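Local coordinates for protein isoflavone reductase (Medicago sativa, PDB 2GAS) that catalyses the NADPH-dependent reduction of 2'-hydroxyisoflavones to chiral isoflavanones, giving the penultimate intermediate of the phytoalexin (-)-medicarpin in alfalfa, at residues E254-F257 / P258-Y261. Numbering follows the deposited sequence.
Sequences ESSF and PHNY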
ATOM      1  N   GLU A 254     -11.647   2.087 -24.513  1.00 35.46           N
ATOM      2  CA  GLU A 254     -12.935   2.728 -24.764  1.00 36.83           C
ATOM      3  C   GLU A 254     -13.661   3.269 -23.535  1.00 37.24           C
ATOM      4  O   GLU A 254     -14.696   3.923 -23.664  1.00 38.31           O
ATOM      5  CB  GLU A 254     -13.857   1.749 -25.495  1.00 38.67           C
ATOM      6  CG  GLU A 254     -13.302   1.255 -26.820  1.00 41.23           C
ATOM      7  CD  GLU A 254     -14.201   0.226 -27.479  1.00 44.32           C
ATOM      8  OE1 GLU A 254     -13.878  -0.212 -28.605  1.00 46.51           O
ATOM      9  OE2 GLU A 254     -15.227  -0.150 -26.872  1.00 45.02           O
ATOM     10  N   SER A 255     -13.129   3.003 -22.348  1.00 36.72           N
ATOM     11  CA  SER A 255     -13.769   3.471 -21.125  1.00 36.31           C
ATOM     12  C   SER A 255     -13.299   4.851 -20.695  1.00 35.72           C
ATOM     13  O   SER A 255     -12.140   5.222 -20.896  1.00 34.49           O
ATOM     14  CB  SER A 255     -13.532   2.479 -19.984  1.00 36.68           C
ATOM     15  OG  SER A 255     -14.174   1.244 -20.243  1.00 40.29           O
ATOM     16  N   SER A 256     -14.211   5.610 -20.102  1.00 35.15           N
ATOM     17  CA  SER A 256     -13.891   6.946 -19.625  1.00 36.57           C
ATOM     18  C   SER A 256     -13.189   6.821 -18.281  1.00 37.10           C
ATOM     19  O   SER A 256     -13.257   5.778 -17.629  1.00 37.34           O
ATOM     20  CB  SER A 256     -15.167   7.772 -19.461  1.00 35.34           C
ATOM     21  OG  SER A 256     -15.998   7.215 -18.458  1.00 36.13           O
ATOM     22  N   PHE A 257     -12.507   7.885 -17.875  1.00 38.19           N
ATOM     23  CA  PHE A 257     -11.804   7.894 -16.600  1.00 39.28           C
ATOM     24  C   PHE A 257     -12.837   8.056 -15.486  1.00 39.04           C
ATOM     25  O   PHE A 257     -13.843   8.745 -15.663  1.00 40.12           O
ATOM     26  CB  PHE A 257     -10.792   9.043 -16.583  1.00 41.04           C
ATOM     27  CG  PHE A 257     -10.074   9.204 -15.275  1.00 43.50           C
ATOM     28  CD1 PHE A 257     -10.648   9.936 -14.238  1.00 44.24           C
ATOM     29  CD2 PHE A 257      -8.832   8.613 -15.070  1.00 43.65           C
ATOM     30  CE1 PHE A 257      -9.993  10.076 -13.018  1.00 44.69           C
ATOM     31  CE2 PHE A 257      -8.170   8.746 -13.854  1.00 44.31           C
ATOM     32  CZ  PHE A 257      -8.751   9.480 -12.825  1.00 44.25           C
ATOM     33  N   PRO A 258     -12.606   7.425 -14.322  1.00 38.28           N
ATOM     34  CA  PRO A 258     -11.464   6.578 -13.965  1.00 37.26           C
ATOM     35  C   PRO A 258     -11.696   5.084 -14.189  1.00 36.23           C
ATOM     36  O   PRO A 258     -10.927   4.256 -13.702  1.00 36.75           O
ATOM     37  CB  PRO A 258     -11.274   6.896 -12.493  1.00 37.71           C
ATOM     38  CG  PRO A 258     -12.697   6.941 -12.024  1.00 38.38           C
ATOM     39  CD  PRO A 258     -13.400   7.745 -13.120  1.00 38.66           C
ATOM     40  N   HIS A 259     -12.749   4.737 -14.922  1.00 34.67           N
ATOM     41  CA  HIS A 259     -13.065   3.336 -15.181  1.00 33.94           C
ATOM     42  C   HIS A 259     -11.934   2.625 -15.922  1.00 30.67           C
ATOM     43  O   HIS A 259     -11.640   1.457 -15.659  1.00 30.92           O
ATOM     44  CB  HIS A 259     -14.360   3.234 -15.989  1.00 36.60           C
ATOM     45  CG  HIS A 259     -15.449   4.132 -15.491  1.00 41.64           C
ATOM     46  ND1 HIS A 259     -15.495   5.478 -15.785  1.00 42.93           N
ATOM     47  CD2 HIS A 259     -16.516   3.884 -14.696  1.00 42.24           C
ATOM     48  CE1 HIS A 259     -16.546   6.020 -15.193  1.00 43.70           C
ATOM     49  NE2 HIS A 259     -17.182   5.073 -14.526  1.00 42.95           N
ATOM     50  N   ASN A 260     -11.302   3.330 -16.852  1.00 29.19           N
ATOM     51  CA  ASN A 260     -10.204   2.745 -17.605  1.00 26.64           C
ATOM     52  C   ASN A 260      -9.023   2.477 -16.676  1.00 26.87           C
ATOM     53  O   ASN A 260      -8.322   1.474 -16.816  1.00 23.63           O
ATOM     54  CB  ASN A 260      -9.778   3.671 -18.754  1.00 29.13           C
ATOM     55  CG  ASN A 260      -9.457   5.089 -18.293  1.00 29.60           C
ATOM     56  OD1 ASN A 260      -8.869   5.872 -19.042  1.00 32.89           O
ATOM     57  ND2 ASN A 260      -9.852   5.429 -17.074  1.00 29.56           N
ATOM     58  N   TYR A 261      -8.815   3.381 -15.724  1.00 26.05           N
ATOM     59  CA  TYR A 261      -7.724   3.256 -14.764  1.00 25.78           C
ATOM     60  C   TYR A 261      -7.934   2.019 -13.897  1.00 24.10           C
ATOM     61  O   TYR A 261      -7.011   1.240 -13.666  1.00 23.87           O
ATOM     62  CB  TYR A 261      -7.674   4.495 -13.872  1.00 27.82           C
ATOM     63  CG  TYR A 261      -6.531   4.491 -12.888  1.00 30.90           C
ATOM     64  CD1 TYR A 261      -5.260   4.925 -13.263  1.00 33.78           C
ATOM     65  CD2 TYR A 261      -6.715   4.041 -11.579  1.00 32.90           C
ATOM     66  CE1 TYR A 261      -4.199   4.913 -12.356  1.00 34.64           C
ATOM     67  CE2 TYR A 261      -5.660   4.023 -10.667  1.00 34.78           C
ATOM     68  CZ  TYR A 261      -4.407   4.460 -11.062  1.00 34.79           C
ATOM     69  OH  TYR A 261      -3.366   4.451 -10.161  1.00 36.03           O
TER
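Phe257 and Pro258 meet in a local contact round a surface turn, where the loop after helix 245-254 bends into helix 259-271. The peptide between them is cis, which folds the proline back against the aromatic ring. The evidence for a CH-pi contact is direct: Pro258 CB stands 3.5 Å from the centroid of the Phe257 ring and 11° off its normal. The ring gets there because CG of Phe257 lies anti to the backbone N and beside the carbonyl carbon (chi1 176°), the side from which the proline follows. On the helix side, Phe257 CE2 comes within 4.3 Å of Tyr261 CB, a looser apolar touch four residues on.

The polar half of the turn centres on the carbonyl oxygen of Ser256, which accepts two hydrogen bonds. His259 ND1 donates to Ser256 O at 2.9 Å, with the oxygen almost in the imidazole plane and an N-H...O angle of 145°; Asn260 N reaches Ser256 O at 3.2 Å. The two donors come from opposite faces of the carbonyl plane, each well tilted out of it, so neither sits on a lone pair. Before this turn, Ser255 CB packs 4.1 Å from Asn260 CB, while its hydroxyl bonds back to Asp251 O of the preceding helix.

Asn260 and Tyr261 also touch Pro125, and Tyr261 packs on Val126 and Val129 of helix 126-143, its side chain about 7 Å from that of Lys133, the inferred proton acceptor. The CH-pi contact across the cis peptide belongs to a type VIa aromatic-proline turn, with Pro258 at the helix N-cap.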